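Local coordinates for protein 6-carboxyhexanoate-coa ligase (Bacillus subtilis, PDB 5FLL) that is a member of the 6-carboxyhexanoate--CoA ligase family that binds pimeloyl-AMP, pyrophosphate and magnesium ions, at residues L192-D197 against E225-F230; D199-Y204 against I215-E220. All coordinates share one frame; numbering follows the deposited sequence.

Both interactions belong to one mixed sheet and reach pimeloyl-AMP: interaction 1 pairs two inner strands, interaction 2 joins the loops at the end of a neighbouring strand pair. Interaction 1 is buried near the middle of the chain; its polar chemistry concentrates on the magnesium ion, the phosphate region and the ribose, alongside an indole packed on the adjoining strand. Interaction 2 lies farther out and is partly exposed; it relies mainly on backbone carbonyls and aliphatic side chains, and meets the ligand at its carboxylate end and along its chain. The two adjoin: strands 188-194 and 203-207 are neighbours, K219 NZ lies 2.7 Å from S195 O as a probable hydrogen bond, and M218 packs on W194.

Interaction 1: L192-D197 against E225-F230; sequences LCWSDD and EGCRVF. With MG (magnesium ion), chain F; WAQ (pimeloyl-AMP), chain C; PPV (pyrophosphate), chain D.
L192, C193 and W194 pair antiparallel with V229, R228 and C227 at the heart of the mixed sheet, and the loop that follows W194 carries carboxylates to a magnesium ion. L192 and V229 exchange two backbone hydrogen bonds, as do W194 and C227, with C193 and R228 forming the non-hydrogen-bonded pair between them. On the L192 face, W194 has CG between its backbone N and carbonyl carbon (chi1 64°), which lays the indole over the opposite strand. C227 CB sits 3.4 Å from the centroid of the six-membered W194 ring, almost on its normal, a CH-pi contact, while C227 SG lies obliquely over the same ring and touches L192 CD2 at 3.8 Å. W194 NE1 makes a weak hydrogen bond to E225 O.

The other face belongs to C193 and R228. A bend at chi2 (65°) turns the R228 chain toward C193, whose SG lies over one face of the guanidinium near its rim, 3.3 Å from R228 NE. R228 NH1 donates to O4' of pimeloyl-AMP at 3.0 Å, while NE is salt-bridged to E191 and NH2 hydrogen-bonded to Y204 OH, three partners that probably hold the guanidinium in its plane.

S195 OG accepts from D197 N in an ST turn and donates to OAD of the ligand (2.6 Å). D196 OD1 (2.1 Å) and D197 OD1 (2.0 Å) bind the magnesium ion, completed by OAD, two pyrophosphate oxygens and a water; R171 pairs with D197 OD2. Strand 203-207 flanks L192 and C193, strand 127-130 borders R228 to F230, and helix 170-184 covers the R228 face.

Interaction 2: D199-Y204 against I215-E220; sequences DYITGY and ITAMKE. With WAQ (pimeloyl-AMP), chain C.
I201, T202 and G203 face I215 to M218 mainly through hydrogen bonds to carbonyl oxygens. G203 and I215 bond each other reciprocally through their backbones, and M218 N reaches I201 O at 2.8 Å. T202 OG1, turned anti to its own carbonyl carbon (chi1 -71°), donates to T216 O at 3.0 Å, coming in above the plane of that carbonyl. Extended beyond CG, K219 takes NZ to T223 O and D197 O as well as to the S195 carbonyl of interaction 1.

Strands 203-207 and 211-215 form a beta-hairpin, and the G203-I215 pair lies at its open end, where the chain enters strand 203-207 and leaves strand 211-215; beyond it the M218 backbone and T202 side-chain bonds hold irregular segments together.

Van der Waals packing centres on I201. Its CD1 rests 4.0 Å from A217 CB, while CG2 meets K219 CG and closely approaches a carbonyl oxygen, K219 O, at 3.1 Å. K219 CE passes Y200 O at 3.5 Å. M218 CG lies 3.7 Å from G203 N, and helix 89-103 packs on M218 and I215.

Two tyrosines meet pimeloyl-AMP: Y204 CD2, on the ring edge, touches CAK at 3.6 Å, and Y200 OH donates to carboxylate oxygen OAB, at a doubtfully short separation.

Interaction 1: L192-D197 against E225-F230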
ATOM      1  N   LEU A 192      -7.501 -25.498  11.375  1.00 26.44           N
ATOM      2  CA  LEU A 192      -7.431 -25.197  12.800  1.00 26.02           C
ATOM      3  C   LEU A 192      -6.972 -23.758  13.032  1.00 26.74           C
ATOM      4  O   LEU A 192      -6.009 -23.301  12.417  1.00 30.59           O
ATOM      5  CB  LEU A 192      -6.492 -26.143  13.481  1.00 27.43           C
ATOM      6  CG  LEU A 192      -5.993 -25.849  14.889  1.00 29.93           C
ATOM      7  CD1 LEU A 192      -7.103 -26.066  15.922  1.00 31.68           C
ATOM      8  CD2 LEU A 192      -4.804 -26.756  15.143  1.00 30.81           C
ATOM      9  N   CYS A 193      -7.672 -23.037  13.901  1.00 25.85           N
ATOM     10  CA  CYS A 193      -7.449 -21.614  14.055  1.00 25.73           C
ATOM     11  C   CYS A 193      -7.670 -21.108  15.476  1.00 26.25           C
ATOM     12  O   CYS A 193      -8.683 -21.414  16.114  1.00 23.89           O
ATOM     13  CB  CYS A 193      -8.410 -20.855  13.177  1.00 25.73           C
ATOM     14  SG  CYS A 193      -8.423 -19.093  13.564  1.00 27.02           S
ATOM     15  N   TRP A 194      -6.726 -20.311  15.958  1.00 25.57           N
ATOM     16  CA  TRP A 194      -7.043 -19.348  16.978  1.00 24.93           C
ATOM     17  C   TRP A 194      -6.199 -18.095  16.787  1.00 26.00           C
ATOM     18  O   TRP A 194      -5.209 -18.079  16.045  1.00 24.61           O
ATOM     19  CB  TRP A 194      -6.908 -19.955  18.383  1.00 26.22           C
ATOM     20  CG  TRP A 194      -5.536 -20.403  18.814  1.00 26.84           C
ATOM     21  CD1 TRP A 194      -4.631 -19.676  19.486  1.00 30.01           C
ATOM     22  CD2 TRP A 194      -4.962 -21.709  18.674  1.00 28.03           C
ATOM     23  NE1 TRP A 194      -3.513 -20.411  19.759  1.00 29.85           N
ATOM     24  CE2 TRP A 194      -3.695 -21.676  19.288  1.00 28.99           C
ATOM     25  CE3 TRP A 194      -5.383 -22.896  18.061  1.00 26.57           C
ATOM     26  CZ2 TRP A 194      -2.833 -22.768  19.289  1.00 28.99           C
ATOM     27  CZ3 TRP A 194      -4.545 -23.978  18.090  1.00 27.28           C
ATOM     28  CH2 TRP A 194      -3.289 -23.917  18.713  1.00 29.01           C
ATOM     29  N   SER A 195      -6.604 -17.027  17.459  1.00 28.04           N
ATOM     30  CA  SER A 195      -6.050 -15.714  17.187  1.00 27.13           C
ATOM     31  C   SER A 195      -4.675 -15.531  17.809  1.00 27.68           C
ATOM     32  O   SER A 195      -4.370 -16.072  18.873  1.00 27.75           O
ATOM     33  CB  SER A 195      -7.014 -14.614  17.669  1.00 27.44           C
ATOM     34  OG  SER A 195      -6.542 -13.348  17.249  1.00 27.91           O
ATOM     35  N   ASP A 196      -3.848 -14.742  17.133  1.00 28.61           N
ATOM     36  CA  ASP A 196      -2.604 -14.254  17.717  1.00 30.64           C
ATOM     37  C   ASP A 196      -2.826 -13.005  18.578  1.00 31.43           C
ATOM     38  O   ASP A 196      -1.856 -12.431  19.098  1.00 34.43           O
ATOM     39  CB  ASP A 196      -1.553 -13.998  16.626  1.00 30.62           C
ATOM     40  CG  ASP A 196      -1.978 -12.942  15.622  1.00 31.48           C
ATOM     41  OD1 ASP A 196      -3.193 -12.812  15.354  1.00 32.08           O
ATOM     42  OD2 ASP A 196      -1.088 -12.229  15.094  1.00 34.68           O
ATOM     43  N   ASP A 197      -4.073 -12.563  18.733  1.00 30.48           N
ATOM     44  CA  ASP A 197      -4.312 -11.321  19.514  1.00 33.67           C
ATOM     45  C   ASP A 197      -4.376 -11.630  21.010  1.00 34.01           C
ATOM     46  O   ASP A 197      -4.978 -12.606  21.426  1.00 32.92           O
ATOM     47  CB  ASP A 197      -5.604 -10.628  19.070  1.00 34.38           C
ATOM     48  CG  ASP A 197      -5.713 -10.463  17.549  1.00 34.15           C
ATOM     49  OD1 ASP A 197      -4.747 -10.685  16.784  1.00 34.80           O
ATOM     50  OD2 ASP A 197      -6.823 -10.135  17.106  1.00 40.31           O
ATOM     51  N   GLU A 225       0.436 -16.000  20.902  1.00 44.27           N
ATOM     52  CA  GLU A 225       0.675 -17.152  20.052  1.00 44.74           C
ATOM     53  C   GLU A 225      -0.639 -17.526  19.430  1.00 43.50           C
ATOM     54  O   GLU A 225      -1.621 -17.706  20.158  1.00 45.40           O
ATOM     55  CB  GLU A 225       1.180 -18.332  20.864  1.00 48.24           C
ATOM     56  CG  GLU A 225       2.645 -18.226  21.247  1.00 57.11           C
ATOM     57  CD  GLU A 225       2.914 -17.034  22.151  1.00 61.98           C
ATOM     58  OE1 GLU A 225       2.356 -17.001  23.273  1.00 70.65           O
ATOM     59  OE2 GLU A 225       3.664 -16.123  21.734  1.00 60.69           O
ATOM     60  N   GLY A 226      -0.681 -17.577  18.100  1.00 37.36           N
ATOM     61  CA  GLY A 226      -1.896 -17.969  17.387  1.00 35.59           C
ATOM     62  C   GLY A 226      -1.644 -19.206  16.529  1.00 33.05           C
ATOM     63  O   GLY A 226      -0.567 -19.789  16.576  1.00 30.69           O
ATOM     64  N   CYS A 227      -2.647 -19.602  15.747  1.00 29.85           N
ATOM     65  CA  CYS A 227      -2.522 -20.753  14.883  1.00 29.76           C
ATOM     66  C   CYS A 227      -3.438 -20.627  13.675  1.00 28.22           C
ATOM     67  O   CYS A 227      -4.624 -20.323  13.802  1.00 26.92           O
ATOM     68  CB  CYS A 227      -2.873 -22.018  15.662  1.00 31.01           C
ATOM     69  SG  CYS A 227      -2.860 -23.550  14.691  1.00 31.50           S
ATOM     70  N   ARG A 228      -2.897 -20.915  12.500  1.00 30.05           N
ATOM     71  CA  ARG A 228      -3.718 -21.058  11.301  1.00 28.05           C
ATOM     72  C   ARG A 228      -3.073 -22.129  10.442  1.00 29.83           C
ATOM     73  O   ARG A 228      -2.075 -21.873   9.754  1.00 29.42           O
ATOM     74  CB  ARG A 228      -3.796 -19.726  10.537  1.00 27.15           C
ATOM     75  CG  ARG A 228      -5.110 -19.435   9.841  1.00 25.81           C
ATOM     76  CD  ARG A 228      -6.183 -19.292  10.881  1.00 28.25           C
ATOM     77  NE  ARG A 228      -7.506 -18.904  10.411  1.00 26.44           N
ATOM     78  CZ  ARG A 228      -8.001 -17.682  10.525  1.00 25.32           C
ATOM     79  NH1 ARG A 228      -7.252 -16.684  11.003  1.00 25.02           N
ATOM     80  NH2 ARG A 228      -9.254 -17.462  10.170  1.00 25.06           N
ATOM     81  N   VAL A 229      -3.664 -23.325  10.470  1.00 29.12           N
ATOM     82  CA  VAL A 229      -3.154 -24.481   9.752  1.00 27.44           C
ATOM     83  C   VAL A 229      -4.285 -25.020   8.878  1.00 30.51           C
ATOM     84  O   VAL A 229      -5.420 -25.207   9.368  1.00 30.49           O
ATOM     85  CB  VAL A 229      -2.722 -25.599  10.727  1.00 28.35           C
ATOM     86  CG1 VAL A 229      -2.154 -26.780   9.973  1.00 29.40           C
ATOM     87  CG2 VAL A 229      -1.669 -25.078  11.689  1.00 30.74           C
ATOM     88  N   PHE A 230      -3.971 -25.245   7.588  1.00 28.22           N
ATOM     89  CA  PHE A 230      -4.872 -25.910   6.662  1.00 27.62           C
ATOM     90  C   PHE A 230      -4.335 -27.295   6.415  1.00 27.13           C
ATOM     91  O   PHE A 230      -3.210 -27.450   5.963  1.00 27.35           O
ATOM     92  CB  PHE A 230      -4.961 -25.167   5.318  1.00 27.29           C
ATOM     93  CG  PHE A 230      -5.349 -23.715   5.433  1.00 26.78           C
ATOM     94  CD1 PHE A 230      -6.007 -23.251   6.538  1.00 26.47           C
ATOM     95  CD2 PHE A 230      -5.075 -22.837   4.416  1.00 26.24           C
ATOM     96  CE1 PHE A 230      -6.362 -21.930   6.628  1.00 28.01           C
ATOM     97  CE2 PHE A 230      -5.438 -21.519   4.494  1.00 27.20           C
ATOM     98  CZ  PHE A 230      -6.064 -21.049   5.614  1.00 27.35           C
TER
HETATM   99 MG    MG F 704      -4.513 -11.206  14.816  1.00 32.54          MG
HETATM  100  N1  WAQ C 700      -4.907 -15.924   5.269  1.00 30.04           N
HETATM  101  C2  WAQ C 700      -4.077 -16.858   5.887  1.00 26.97           C
HETATM  102  N3  WAQ C 700      -3.881 -16.796   7.261  1.00 28.67           N
HETATM  103  C4  WAQ C 700      -4.481 -15.799   7.954  1.00 31.62           C
HETATM  104  C5  WAQ C 700      -5.289 -14.911   7.351  1.00 31.40           C
HETATM  105  C6  WAQ C 700      -5.480 -14.975   6.020  1.00 33.68           C
HETATM  106  N6  WAQ C 700      -6.266 -14.058   5.470  1.00 30.95           N
HETATM  107  N7  WAQ C 700      -5.765 -14.082   8.286  1.00 31.38           N
HETATM  108  C8  WAQ C 700      -5.256 -14.431   9.456  1.00 31.22           C
HETATM  109  N9  WAQ C 700      -4.469 -15.507   9.250  1.00 30.81           N
HETATM  110  C1' WAQ C 700      -3.650 -16.235  10.224  1.00 24.54           C
HETATM  111  C2' WAQ C 700      -2.495 -15.343  10.597  1.00 27.27           C
HETATM  112  O2' WAQ C 700      -1.389 -16.112  10.977  1.00 24.32           O
HETATM  113  C3' WAQ C 700      -3.028 -14.630  11.839  1.00 32.14           C
HETATM  114  O3' WAQ C 700      -1.968 -14.078  12.612  1.00 30.46           O
HETATM  115  C4' WAQ C 700      -3.661 -15.790  12.532  1.00 30.14           C
HETATM  116  O4' WAQ C 700      -4.297 -16.548  11.459  1.00 28.34           O
HETATM  117  C5' WAQ C 700      -4.775 -15.303  13.453  1.00 32.36           C
HETATM  118  O5' WAQ C 700      -5.394 -14.276  12.785  1.00 34.29           O
HETATM  119  OAB WAQ C 700     -15.417 -16.003  17.431  1.00 29.34           O
HETATM  120  OAC WAQ C 700      -9.351 -13.456  14.927  1.00 34.69           O
HETATM  121  OAD WAQ C 700      -6.064 -12.746  14.765  1.00 36.95           O
HETATM  122  OAE WAQ C 700     -16.143 -17.229  15.648  1.00 30.57           O
HETATM  123  OAH WAQ C 700      -7.318 -12.607  12.462  1.00 36.73           O
HETATM  124  CAK WAQ C 700     -11.644 -17.097  15.331  1.00 35.73           C
HETATM  125  CAL WAQ C 700     -12.950 -17.069  16.184  1.00 39.79           C
HETATM  126  CAM WAQ C 700     -10.885 -15.784  15.444  1.00 33.22           C
HETATM  127  CAN WAQ C 700     -13.980 -16.165  15.556  1.00 35.91           C
HETATM  128  CAO WAQ C 700      -9.475 -15.931  14.901  1.00 32.17           C
HETATM  129  OAU WAQ C 700      -7.615 -14.684  13.999  1.00 34.49           O
HETATM  130  CAW WAQ C 700     -15.282 -16.512  16.276  1.00 41.46           C
HETATM  131  CAX WAQ C 700      -8.838 -14.541  14.593  1.00 40.46           C
HETATM  132  PBG WAQ C 700      -6.670 -13.514  13.463  1.00 33.30           P
HETATM  133  O11 PPV D 701      -3.117 -10.889  10.564  1.00 29.41           O
HETATM  134  P1  PPV D 701      -4.386 -11.028  11.361  1.00 29.18           P
HETATM  135  O21 PPV D 701      -5.596 -11.414  10.578  1.00 28.30           O
HETATM  136  O31 PPV D 701      -4.235 -11.762  12.701  1.00 23.70           O
HETATM  137  OPP PPV D 701      -4.750  -9.472  11.731  1.00 33.61           O
HETATM  138  P2  PPV D 701      -5.956  -9.076  12.752  1.00 32.60           P
HETATM  139  O12 PPV D 701      -7.216  -9.706  12.202  1.00 27.66           O
HETATM  140  O22 PPV D 701      -6.004  -7.562  12.698  1.00 30.86           O
HETATM  141  O32 PPV D 701      -5.539  -9.706  14.070  1.00 29.71           O
HETATM  142  O   HOH W   1      -2.663 -10.113  14.507  1.00 29.26           O

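Interaction 2: D199-Y204 against I215-E220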
ATOM      1  N   ASP A 199      -6.107 -10.445  23.172  1.00 39.30           N
ATOM      2  CA  ASP A 199      -7.393 -10.097  23.761  1.00 43.21           C
ATOM      3  C   ASP A 199      -8.577 -10.931  23.219  1.00 40.42           C
ATOM      4  O   ASP A 199      -9.728 -10.567  23.398  1.00 43.92           O
ATOM      5  CB  ASP A 199      -7.659  -8.579  23.563  1.00 44.02           C
ATOM      6  CG  ASP A 199      -7.902  -8.198  22.058  1.00 45.60           C
ATOM      7  OD1 ASP A 199      -7.757  -9.044  21.135  1.00 39.39           O
ATOM      8  OD2 ASP A 199      -8.286  -7.042  21.805  1.00 51.08           O
ATOM      9  N   TYR A 200      -8.301 -12.042  22.572  1.00 39.09           N
ATOM     10  CA  TYR A 200      -9.377 -12.893  22.074  1.00 36.62           C
ATOM     11  C   TYR A 200      -8.957 -14.335  22.138  1.00 34.30           C
ATOM     12  O   TYR A 200      -8.025 -14.728  21.432  1.00 35.41           O
ATOM     13  CB  TYR A 200      -9.711 -12.521  20.640  1.00 35.28           C
ATOM     14  CG  TYR A 200     -11.071 -12.973  20.212  1.00 34.35           C
ATOM     15  CD1 TYR A 200     -12.227 -12.337  20.688  1.00 35.63           C
ATOM     16  CD2 TYR A 200     -11.222 -14.056  19.359  1.00 33.18           C
ATOM     17  CE1 TYR A 200     -13.495 -12.758  20.307  1.00 34.41           C
ATOM     18  CE2 TYR A 200     -12.476 -14.494  18.964  1.00 33.42           C
ATOM     19  CZ  TYR A 200     -13.613 -13.851  19.441  1.00 37.76           C
ATOM     20  OH  TYR A 200     -14.854 -14.293  19.043  1.00 38.06           O
ATOM     21  N   ILE A 201      -9.660 -15.133  22.945  1.00 33.27           N
ATOM     22  CA  ILE A 201      -9.307 -16.550  23.159  1.00 33.57           C
ATOM     23  C   ILE A 201     -10.227 -17.566  22.477  1.00 32.97           C
ATOM     24  O   ILE A 201     -10.002 -18.790  22.542  1.00 32.70           O
ATOM     25  CB  ILE A 201      -9.291 -16.896  24.642  1.00 37.40           C
ATOM     26  CG1 ILE A 201     -10.691 -16.694  25.258  1.00 39.40           C
ATOM     27  CG2 ILE A 201      -8.274 -16.037  25.367  1.00 39.29           C
ATOM     28  CD1 ILE A 201     -10.865 -17.337  26.622  1.00 41.13           C
ATOM     29  N   THR A 202     -11.254 -17.092  21.791  1.00 32.68           N
ATOM     30  CA  THR A 202     -12.071 -18.010  21.024  1.00 30.72           C
ATOM     31  C   THR A 202     -11.391 -18.361  19.728  1.00 30.15           C
ATOM     32  O   THR A 202     -10.718 -17.525  19.118  1.00 32.46           O
ATOM     33  CB  THR A 202     -13.444 -17.448  20.759  1.00 29.33           C
ATOM     34  OG1 THR A 202     -14.179 -17.432  21.992  1.00 31.02           O
ATOM     35  CG2 THR A 202     -14.170 -18.316  19.759  1.00 27.81           C
ATOM     36  N   GLY A 203     -11.497 -19.631  19.352  1.00 29.76           N
ATOM     37  CA  GLY A 203     -10.921 -20.133  18.102  1.00 27.70           C
ATOM     38  C   GLY A 203     -11.927 -21.056  17.432  1.00 27.30           C
ATOM     39  O   GLY A 203     -13.100 -21.079  17.809  1.00 28.84           O
ATOM     40  N   TYR A 204     -11.475 -21.820  16.437  1.00 27.52           N
ATOM     41  CA  TYR A 204     -12.353 -22.764  15.738  1.00 26.60           C
ATOM     42  C   TYR A 204     -11.623 -23.850  14.986  1.00 27.21           C
ATOM     43  O   TYR A 204     -10.406 -23.769  14.740  1.00 26.15           O
ATOM     44  CB  TYR A 204     -13.259 -22.027  14.757  1.00 27.72           C
ATOM     45  CG  TYR A 204     -12.564 -21.454  13.513  1.00 28.18           C
ATOM     46  CD1 TYR A 204     -12.434 -22.204  12.362  1.00 25.66           C
ATOM     47  CD2 TYR A 204     -12.122 -20.115  13.480  1.00 29.12           C
ATOM     48  CE1 TYR A 204     -11.855 -21.681  11.232  1.00 25.75           C
ATOM     49  CE2 TYR A 204     -11.518 -19.595  12.356  1.00 26.87           C
ATOM     50  CZ  TYR A 204     -11.393 -20.376  11.242  1.00 27.08           C
ATOM     51  OH  TYR A 204     -10.790 -19.862  10.132  1.00 29.93           O
ATOM     52  N   ILE A 215     -15.025 -22.738  19.339  1.00 28.00           N
ATOM     53  CA  ILE A 215     -14.567 -23.301  20.595  1.00 28.62           C
ATOM     54  C   ILE A 215     -14.159 -22.085  21.433  1.00 29.03           C
ATOM     55  O   ILE A 215     -13.282 -21.300  21.039  1.00 27.05           O
ATOM     56  CB  ILE A 215     -13.359 -24.247  20.375  1.00 28.27           C
ATOM     57  CG1 ILE A 215     -13.691 -25.333  19.327  1.00 28.29           C
ATOM     58  CG2 ILE A 215     -12.943 -24.874  21.683  1.00 30.20           C
ATOM     59  CD1 ILE A 215     -12.539 -26.258  18.976  1.00 28.16           C
ATOM     60  N   THR A 216     -14.852 -21.889  22.542  1.00 29.15           N
ATOM     61  CA  THR A 216     -14.854 -20.578  23.192  1.00 31.32           C
ATOM     62  C   THR A 216     -13.590 -20.253  23.984  1.00 32.38           C
ATOM     63  O   THR A 216     -13.410 -19.097  24.386  1.00 36.10           O
ATOM     64  CB  THR A 216     -16.038 -20.436  24.156  1.00 31.02           C
ATOM     65  OG1 THR A 216     -15.972 -21.527  25.070  1.00 32.16           O
ATOM     66  CG2 THR A 216     -17.349 -20.453  23.380  1.00 30.16           C
ATOM     67  N   ALA A 217     -12.763 -21.258  24.249  1.00 32.59           N
ATOM     68  CA  ALA A 217     -11.466 -21.035  24.869  1.00 33.44           C
ATOM     69  C   ALA A 217     -10.425 -21.932  24.250  1.00 33.41           C
ATOM     70  O   ALA A 217     -10.456 -23.129  24.460  1.00 33.70           O
ATOM     71  CB  ALA A 217     -11.536 -21.290  26.363  1.00 35.35           C
ATOM     72  N   MET A 218      -9.480 -21.335  23.519  1.00 34.58           N
ATOM     73  CA  MET A 218      -8.406 -22.082  22.850  1.00 33.79           C
ATOM     74  C   MET A 218      -7.010 -21.689  23.350  1.00 34.50           C
ATOM     75  O   MET A 218      -6.033 -22.364  23.047  1.00 34.84           O
ATOM     76  CB  MET A 218      -8.497 -21.877  21.340  1.00 32.10           C
ATOM     77  CG  MET A 218      -9.698 -22.551  20.695  1.00 31.77           C
ATOM     78  SD  MET A 218      -9.446 -24.348  20.662  1.00 36.20           S
ATOM     79  CE  MET A 218      -8.504 -24.447  19.163  1.00 35.50           C
ATOM     80  N   LYS A 219      -6.937 -20.637  24.167  1.00 36.56           N
ATOM     81  CA  LYS A 219      -5.694 -20.211  24.827  1.00 38.11           C
ATOM     82  C   LYS A 219      -6.023 -19.211  25.952  1.00 40.60           C
ATOM     83  O   LYS A 219      -7.165 -18.816  26.109  1.00 40.47           O
ATOM     84  CB  LYS A 219      -4.790 -19.521  23.828  1.00 38.83           C
ATOM     85  CG  LYS A 219      -5.352 -18.177  23.378  1.00 40.91           C
ATOM     86  CD  LYS A 219      -4.359 -17.398  22.530  1.00 42.60           C
ATOM     87  CE  LYS A 219      -4.851 -15.995  22.217  1.00 39.26           C
ATOM     88  NZ  LYS A 219      -3.826 -15.320  21.379  1.00 43.20           N
ATOM     89  N   GLU A 220      -5.012 -18.772  26.692  1.00 44.41           N
ATOM     90  CA  GLU A 220      -5.205 -17.800  27.783  1.00 47.49           C
ATOM     91  C   GLU A 220      -5.140 -16.372  27.237  1.00 47.23           C
ATOM     92  O   GLU A 220      -4.434 -16.112  26.254  1.00 49.87           O
ATOM     93  CB  GLU A 220      -4.122 -17.973  28.867  1.00 49.52           C
ATOM     94  CG  GLU A 220      -4.015 -19.393  29.440  1.00 51.67           C
ATOM     95  CD  GLU A 220      -5.181 -19.794  30.351  1.00 53.52           C
ATOM     96  OE1 GLU A 220      -6.091 -18.976  30.564  1.00 58.04           O
ATOM     97  OE2 GLU A 220      -5.205 -20.944  30.845  1.00 54.92           O
TER
HETATM   98  N1  WAQ C 700      -4.907 -15.924   5.269  1.00 30.04           N
HETATM   99  C2  WAQ C 700      -4.077 -16.858   5.887  1.00 26.97           C
HETATM  100  N3  WAQ C 700      -3.881 -16.796   7.261  1.00 28.67           N
HETATM  101  C4  WAQ C 700      -4.481 -15.799   7.954  1.00 31.62           C
HETATM  102  C5  WAQ C 700      -5.289 -14.911   7.351  1.00 31.40           C
HETATM  103  C6  WAQ C 700      -5.480 -14.975   6.020  1.00 33.68           C
HETATM  104  N6  WAQ C 700      -6.266 -14.058   5.470  1.00 30.95           N
HETATM  105  N7  WAQ C 700      -5.765 -14.082   8.286  1.00 31.38           N
HETATM  106  C8  WAQ C 700      -5.256 -14.431   9.456  1.00 31.22           C
HETATM  107  N9  WAQ C 700      -4.469 -15.507   9.250  1.00 30.81           N
HETATM  108  C1' WAQ C 700      -3.650 -16.235  10.224  1.00 24.54           C
HETATM  109  C2' WAQ C 700      -2.495 -15.343  10.597  1.00 27.27           C
HETATM  110  O2' WAQ C 700      -1.389 -16.112  10.977  1.00 24.32           O
HETATM  111  C3' WAQ C 700      -3.028 -14.630  11.839  1.00 32.14           C
HETATM  112  O3' WAQ C 700      -1.968 -14.078  12.612  1.00 30.46           O
HETATM  113  C4' WAQ C 700      -3.661 -15.790  12.532  1.00 30.14           C
HETATM  114  O4' WAQ C 700      -4.297 -16.548  11.459  1.00 28.34           O
HETATM  115  C5' WAQ C 700      -4.775 -15.303  13.453  1.00 32.36           C
HETATM  116  O5' WAQ C 700      -5.394 -14.276  12.785  1.00 34.29           O
HETATM  117  OAB WAQ C 700     -15.417 -16.003  17.431  1.00 29.34           O
HETATM  118  OAC WAQ C 700      -9.351 -13.456  14.927  1.00 34.69           O
HETATM  119  OAD WAQ C 700      -6.064 -12.746  14.765  1.00 36.95           O
HETATM  120  OAE WAQ C 700     -16.143 -17.229  15.648  1.00 30.57           O
HETATM  121  OAH WAQ C 700      -7.318 -12.607  12.462  1.00 36.73           O
HETATM  122  CAK WAQ C 700     -11.644 -17.097  15.331  1.00 35.73           C
HETATM  123  CAL WAQ C 700     -12.950 -17.069  16.184  1.00 39.79           C
HETATM  124  CAM WAQ C 700     -10.885 -15.784  15.444  1.00 33.22           C
HETATM  125  CAN WAQ C 700     -13.980 -16.165  15.556  1.00 35.91           C
HETATM  126  CAO WAQ C 700      -9.475 -15.931  14.901  1.00 32.17           C
HETATM  127  OAU WAQ C 700      -7.615 -14.684  13.999  1.00 34.49           O
HETATM  128  CAW WAQ C 700     -15.282 -16.512  16.276  1.00 41.46           C
HETATM  129  CAX WAQ C 700      -8.838 -14.541  14.593  1.00 40.46           C
HETATM  130  PBG WAQ C 700      -6.670 -13.514  13.463  1.00 33.30           P